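Local coordinates for protein D-mandelate dehydrogenase (Rhodotorula graminis, PDB 2W2L) that binds NAD and probably interconverts D-2-hydroxy acids such as D-mandelate with their 2-keto acids, at residues A43-R48 and I74-S79; L81-A86 and R326-G331. All coordinates share one frame; numbering follows the deposited sequence.

From the N terminus, the chain first forms strands 5-8 and 28-31, then helix 37-45, whose end takes part in interaction 1. That contact closes a short loop holding strand 54-57 and helix 71-74, and brings two successive beta-alpha connections together. Interaction 2 opens directly afterwards at strand 83-86 and closes only near the C terminus, at the end of helix 310-329. Its loop of 239 residues includes the whole seven-stranded NAD-binding sheet. The two contacts lie in series, neither nesting nor crossing, with centres about 19 Å apart. Both belong to the five-stranded domain: one is local, the other joins distant parts of the chain.

Interaction 1. Residues A43-R48 and I74-S79; sequences ALREKR and ISHLPS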
loop_
_atom_site.group_PDB
_atom_site.type_symbol
_atom_site.label_atom_id
_atom_site.label_comp_id
_atom_site.label_asym_id
_atom_site.label_seq_id
_atom_site.Cartn_x
_atom_site.Cartn_y
_atom_site.Cartn_z
ATOM N N ALA D 43 -1.039 -1.704 -46.606
ATOM C CA ALA D 43 -0.865 -3.158 -46.485
ATOM C C ALA D 43 -2.161 -3.964 -46.613
ATOM O O ALA D 43 -2.219 -4.912 -47.377
ATOM C CB ALA D 43 -0.189 -3.478 -45.155
ATOM N N LEU D 44 -3.184 -3.610 -45.831
ATOM C CA LEU D 44 -4.486 -4.265 -45.942
ATOM C C LEU D 44 -5.134 -4.084 -47.336
ATOM O O LEU D 44 -5.644 -5.049 -47.897
ATOM C CB LEU D 44 -5.427 -3.809 -44.818
ATOM C CG LEU D 44 -5.250 -4.338 -43.373
ATOM C CD1 LEU D 44 -6.171 -3.595 -42.446
ATOM C CD2 LEU D 44 -5.447 -5.867 -43.175
ATOM N N ARG D 45 -5.083 -2.869 -47.897
ATOM C CA ARG D 45 -5.611 -2.584 -49.239
ATOM C C ARG D 45 -4.897 -3.388 -50.339
ATOM O O ARG D 45 -5.477 -3.673 -51.368
ATOM C CB ARG D 45 -5.506 -1.082 -49.571
ATOM C CG ARG D 45 -6.543 -0.212 -48.928
ATOM C CD ARG D 45 -6.291 1.309 -49.132
ATOM N NE ARG D 45 -6.118 1.688 -50.542
ATOM C CZ ARG D 45 -7.105 1.804 -51.443
ATOM N NH1 ARG D 45 -8.393 1.580 -51.124
ATOM N NH2 ARG D 45 -6.797 2.143 -52.690
ATOM N N GLU D 46 -3.632 -3.731 -50.121
ATOM C CA GLU D 46 -2.829 -4.449 -51.094
ATOM C C GLU D 46 -2.882 -5.974 -50.919
ATOM O O GLU D 46 -2.161 -6.698 -51.605
ATOM C CB GLU D 46 -1.376 -3.973 -50.991
ATOM C CG GLU D 46 -0.976 -2.968 -52.056
ATOM C CD GLU D 46 -0.042 -1.853 -51.531
ATOM O OE1 GLU D 46 1.092 -2.146 -51.070
ATOM O OE2 GLU D 46 -0.464 -0.671 -51.578
ATOM N N LYS D 47 -3.717 -6.452 -50.003
ATOM C CA LYS D 47 -3.821 -7.885 -49.661
ATOM C C LYS D 47 -2.459 -8.459 -49.244
ATOM O O LYS D 47 -2.140 -9.625 -49.574
ATOM C CB LYS D 47 -4.426 -8.749 -50.805
ATOM C CG LYS D 47 -5.645 -8.197 -51.535
ATOM C CD LYS D 47 -6.957 -8.645 -50.872
ATOM C CE LYS D 47 -7.585 -9.967 -51.457
ATOM N NZ LYS D 47 -7.171 -11.249 -50.758
ATOM N N ARG D 48 -1.675 -7.669 -48.498
ATOM C CA ARG D 48 -0.293 -8.052 -48.193
ATOM C C ARG D 48 -0.150 -9.287 -47.307
ATOM O O ARG D 48 0.805 -10.039 -47.414
ATOM C CB ARG D 48 0.458 -6.890 -47.591
ATOM C CG ARG D 48 1.972 -7.088 -47.491
ATOM C CD ARG D 48 2.732 -5.717 -47.533
ATOM N NE ARG D 48 2.419 -4.920 -48.730
ATOM N N ILE D 74 -11.017 -0.571 -40.726
ATOM C CA ILE D 74 -11.735 -1.833 -40.671
ATOM C C ILE D 74 -12.356 -2.157 -42.027
ATOM O O ILE D 74 -12.695 -3.317 -42.324
ATOM C CB ILE D 74 -12.778 -1.803 -39.545
ATOM C CG1 ILE D 74 -12.070 -2.009 -38.197
ATOM C CG2 ILE D 74 -13.884 -2.823 -39.767
ATOM C CD1 ILE D 74 -12.746 -1.263 -37.051
ATOM N N SER D 75 -12.497 -1.135 -42.865
ATOM C CA SER D 75 -13.170 -1.331 -44.147
ATOM C C SER D 75 -12.256 -2.112 -45.106
ATOM O O SER D 75 -12.628 -2.420 -46.227
ATOM C CB SER D 75 -13.610 0.005 -44.744
ATOM O OG SER D 75 -12.475 0.731 -45.218
ATOM N N HIS D 76 -11.064 -2.451 -44.653
ATOM C CA HIS D 76 -10.072 -3.009 -45.557
ATOM C C HIS D 76 -9.618 -4.408 -45.146
ATOM O O HIS D 76 -8.880 -5.048 -45.864
ATOM C CB HIS D 76 -8.883 -2.060 -45.688
ATOM C CG HIS D 76 -9.229 -0.759 -46.329
ATOM N ND1 HIS D 76 -9.550 -0.651 -47.668
ATOM C CD2 HIS D 76 -9.327 0.491 -45.814
ATOM C CE1 HIS D 76 -9.822 0.614 -47.946
ATOM N NE2 HIS D 76 -9.696 1.325 -46.839
ATOM N N LEU D 77 -10.094 -4.882 -44.002
ATOM C CA LEU D 77 -9.792 -6.222 -43.519
ATOM C C LEU D 77 -10.318 -7.257 -44.485
ATOM O O LEU D 77 -11.400 -7.056 -45.060
ATOM C CB LEU D 77 -10.482 -6.458 -42.192
ATOM C CG LEU D 77 -9.896 -5.586 -41.118
ATOM C CD1 LEU D 77 -10.849 -5.578 -39.938
ATOM C CD2 LEU D 77 -8.470 -6.078 -40.790
ATOM N N PRO D 78 -9.621 -8.401 -44.604
ATOM C CA PRO D 78 -10.101 -9.359 -45.572
ATOM C C PRO D 78 -11.370 -9.964 -44.982
ATOM O O PRO D 78 -11.466 -10.059 -43.773
ATOM C CB PRO D 78 -8.991 -10.411 -45.620
ATOM C CG PRO D 78 -7.932 -9.964 -44.731
ATOM C CD PRO D 78 -8.490 -8.927 -43.822
ATOM N N SER D 79 -12.321 -10.351 -45.828
ATOM C CA SER D 79 -13.624 -10.879 -45.398
ATOM C C SER D 79 -13.579 -12.303 -44.891
ATOM O O SER D 79 -14.604 -12.850 -44.392
ATOM C CB SER D 79 -14.628 -10.775 -46.539
ATOM O OG SER D 79 -14.992 -9.409 -46.735
#
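The end of helix 37-45 and the loop after helix 71-74 come nearest at Leu44 and His76, whose CA atoms are 5.7 Å apart, and no hydrogen bond spans them. The contact is made mainly by side chains. Arg45 sets its CG methylene over one face of the His76 imidazole, toward the rim, a CH-pi contact with CG 3.6 Å from the ring centroid and 27° off the normal. Ser75 OG lies over the opposite face, also toward the rim, so the ring has a methylene on one side and a hydroxyl on the other. Past CG the arginine bends at chi3 (53°), turning the guanidinium perpendicular to the imidazole with His76 CE1 at its edge; NH1 is 3.6 Å from that carbon. The arginine's positive charge, with NH1 close by, would probably disfavour protonation of the imidazole. On the buried side Leu44 points at the loop. Its CB lies 3.8 Å from His76 O, and its branched end runs alongside Leu77, both side chains pointing the same way. Leu77 CD2 touches both leucine methyls, at 3.8 Å from Leu44 CD1 and 3.9 Å from Leu44 CD2. More loosely, Pro78 CD approaches Leu44 CD2 at 4.4 Å. Directly after Arg45 the helix ends in a Schellman motif: Lys47 takes positive phi, and Arg48 N bonds back to Ala43 O at 3.0 Å. Lys47 NZ then forms a salt bridge with Asp51, while Phe52 packs on both Leu44 and Pro78 and extends the apolar patch. In the five-stranded parallel sheet of order 2-1-3-4-5, a flavodoxin-like topology, helix 37-45 connects strands 28-31 and 54-57, and helix 71-74 with the loop 74-79 leads from strand 54-57 to strand 83-86; the contact joins these two consecutive crossovers.

Interaction 2. Residues L81-A86 and R326-G331; sequences LKVFAA and RFLLQG
Lys82 O is the polar atom of this otherwise apolar contact: it lies near the plane of the Phe327 ring, 3.9 Å from CE1 at the edge, without a hydrogen bond across the interface. The backbone of Lys82 is bonded instead to Glu53 and Ala105, within the sheet. Beside it, Val83 approaches the ring obliquely, with both CB and CG2 3.6 Å from Phe327 CD1. The two side chains run past each other in opposite directions. Phe327 reaches the strand with its CG opposite the backbone N (chi1 -159°), which swings the ring toward Val83; it also packs on Ala105 of strand 105-107. Leu328, one residue on, brings CD2 to 4.1 Å from Lys82 CB and to 4.2 Å from Val83 CG1, so one methyl bridges two successive strand residues. The rest of the Lys82 chain bends away and brushes Ser345. An alanine in place of Phe327 removes the ring from Val83 and Ala105, and would probably open a gap between helix and sheet. The helix includes a wider pi-type turn at 326-329, and the chain leaves helical geometry at Gly331, with positive phi. Within the flavodoxin-like domain, strand 83-86 runs between strands 54-57 and 105-107. The end of helix 310-329 packs against one face of this sheet through Phe327 and Leu328, with Leu328 also on Phe27, just after helix 17-26; Phe84 points to the other face, where its ring meets Trp69.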
loop_
_atom_site.group_PDB
_atom_site.type_symbol
_atom_site.label_atom_id
_atom_site.label_comp_id
_atom_site.label_asym_id
_atom_site.label_seq_id
_atom_site.Cartn_x
_atom_site.Cartn_y
_atom_site.Cartn_z
ATOM N N LEU D 81 -11.841 -12.824 -42.378
ATOM C CA LEU D 81 -11.676 -12.593 -40.963
ATOM C C LEU D 81 -12.880 -12.992 -40.088
ATOM O O LEU D 81 -14.021 -12.559 -40.306
ATOM C CB LEU D 81 -11.229 -11.160 -40.710
ATOM C CG LEU D 81 -11.028 -10.828 -39.243
ATOM C CD1 LEU D 81 -10.114 -11.811 -38.583
ATOM C CD2 LEU D 81 -10.440 -9.428 -39.146
ATOM N N LYS D 82 -12.595 -13.841 -39.104
ATOM C CA LYS D 82 -13.607 -14.430 -38.216
ATOM C C LYS D 82 -13.549 -13.890 -36.784
ATOM O O LYS D 82 -14.576 -13.734 -36.148
ATOM C CB LYS D 82 -13.445 -15.929 -38.195
ATOM C CG LYS D 82 -13.780 -16.570 -39.507
ATOM C CD LYS D 82 -14.682 -17.795 -39.236
ATOM C CE LYS D 82 -14.078 -19.120 -39.687
ATOM N NZ LYS D 82 -14.256 -19.393 -41.149
ATOM N N VAL D 83 -12.350 -13.584 -36.275
ATOM C CA VAL D 83 -12.176 -13.308 -34.823
ATOM C C VAL D 83 -10.919 -12.504 -34.520
ATOM O O VAL D 83 -9.869 -12.708 -35.160
ATOM C CB VAL D 83 -12.178 -14.634 -34.046
ATOM C CG1 VAL D 83 -10.881 -15.429 -34.304
ATOM C CG2 VAL D 83 -12.436 -14.430 -32.564
ATOM N N PHE D 84 -11.033 -11.570 -33.575
ATOM C CA PHE D 84 -9.907 -10.671 -33.163
ATOM C C PHE D 84 -9.796 -10.818 -31.666
ATOM O O PHE D 84 -10.766 -10.555 -30.968
ATOM C CB PHE D 84 -10.209 -9.190 -33.469
ATOM C CG PHE D 84 -9.078 -8.216 -33.141
ATOM C CD1 PHE D 84 -9.045 -6.964 -33.752
ATOM C CD2 PHE D 84 -8.059 -8.533 -32.220
ATOM C CE1 PHE D 84 -8.007 -6.032 -33.488
ATOM C CE2 PHE D 84 -6.996 -7.623 -31.943
ATOM C CZ PHE D 84 -6.978 -6.364 -32.570
ATOM N N ALA D 85 -8.642 -11.224 -31.160
ATOM C CA ALA D 85 -8.465 -11.347 -29.716
ATOM C C ALA D 85 -7.347 -10.477 -29.175
ATOM O O ALA D 85 -6.234 -10.475 -29.678
ATOM C CB ALA D 85 -8.293 -12.798 -29.296
ATOM N N ALA D 86 -7.672 -9.762 -28.108
ATOM C CA ALA D 86 -6.821 -8.699 -27.585
ATOM C C ALA D 86 -6.672 -8.805 -26.085
ATOM O O ALA D 86 -7.628 -9.213 -25.366
ATOM C CB ALA D 86 -7.349 -7.291 -27.991
ATOM N N ARG D 326 -10.163 -22.012 -29.153
ATOM C CA ARG D 326 -11.528 -22.454 -28.973
ATOM C C ARG D 326 -12.440 -22.097 -30.151
ATOM O O ARG D 326 -13.253 -22.907 -30.554
ATOM C CB ARG D 326 -12.074 -21.883 -27.690
ATOM C CG ARG D 326 -11.280 -22.334 -26.469
ATOM C CD ARG D 326 -11.652 -21.560 -25.219
ATOM N NE ARG D 326 -13.109 -21.360 -25.094
ATOM C CZ ARG D 326 -13.951 -22.208 -24.500
ATOM N NH1 ARG D 326 -13.501 -23.349 -23.986
ATOM N NH2 ARG D 326 -15.239 -21.901 -24.405
ATOM N N PHE D 327 -12.286 -20.894 -30.703
ATOM C CA PHE D 327 -13.247 -20.356 -31.619
ATOM C C PHE D 327 -13.047 -20.871 -33.026
ATOM O O PHE D 327 -13.992 -20.813 -33.836
ATOM C CB PHE D 327 -13.180 -18.807 -31.619
ATOM C CG PHE D 327 -14.430 -18.137 -32.127
ATOM C CD1 PHE D 327 -14.398 -17.353 -33.269
ATOM C CD2 PHE D 327 -15.665 -18.316 -31.472
ATOM C CE1 PHE D 327 -15.572 -16.698 -33.754
ATOM C CE2 PHE D 327 -16.829 -17.690 -31.943
ATOM C CZ PHE D 327 -16.769 -16.879 -33.101
ATOM N N LEU D 328 -11.815 -21.268 -33.357
ATOM C CA LEU D 328 -11.486 -21.707 -34.724
ATOM C C LEU D 328 -11.266 -23.198 -34.821
ATOM O O LEU D 328 -11.597 -23.789 -35.829
ATOM C CB LEU D 328 -10.243 -20.998 -35.291
ATOM C CG LEU D 328 -10.208 -19.489 -35.614
ATOM C CD1 LEU D 328 -8.909 -19.073 -36.365
ATOM C CD2 LEU D 328 -11.411 -19.046 -36.419
ATOM N N LEU D 329 -10.676 -23.820 -33.802
ATOM C CA LEU D 329 -10.409 -25.228 -33.898
ATOM C C LEU D 329 -11.367 -26.133 -33.098
ATOM O O LEU D 329 -11.483 -27.339 -33.372
ATOM C CB LEU D 329 -8.976 -25.524 -33.527
ATOM C CG LEU D 329 -7.849 -24.837 -34.304
ATOM C CD1 LEU D 329 -6.583 -25.239 -33.590
ATOM C CD2 LEU D 329 -7.775 -25.179 -35.796
ATOM N N GLN D 330 -12.080 -25.566 -32.137
ATOM C CA GLN D 330 -12.773 -26.417 -31.184
ATOM C C GLN D 330 -14.274 -26.279 -31.275
ATOM O O GLN D 330 -14.999 -27.037 -30.661
ATOM C CB GLN D 330 -12.250 -26.141 -29.788
ATOM C CG GLN D 330 -10.769 -26.471 -29.680
ATOM C CD GLN D 330 -10.155 -26.080 -28.356
ATOM O OE1 GLN D 330 -10.839 -25.992 -27.326
ATOM N NE2 GLN D 330 -8.842 -25.878 -28.368
ATOM N N GLY D 331 -14.727 -25.328 -32.069
ATOM C CA GLY D 331 -16.135 -25.045 -32.138
ATOM C C GLY D 331 -16.755 -24.614 -30.814
ATOM O O GLY D 331 -17.966 -24.761 -30.609
#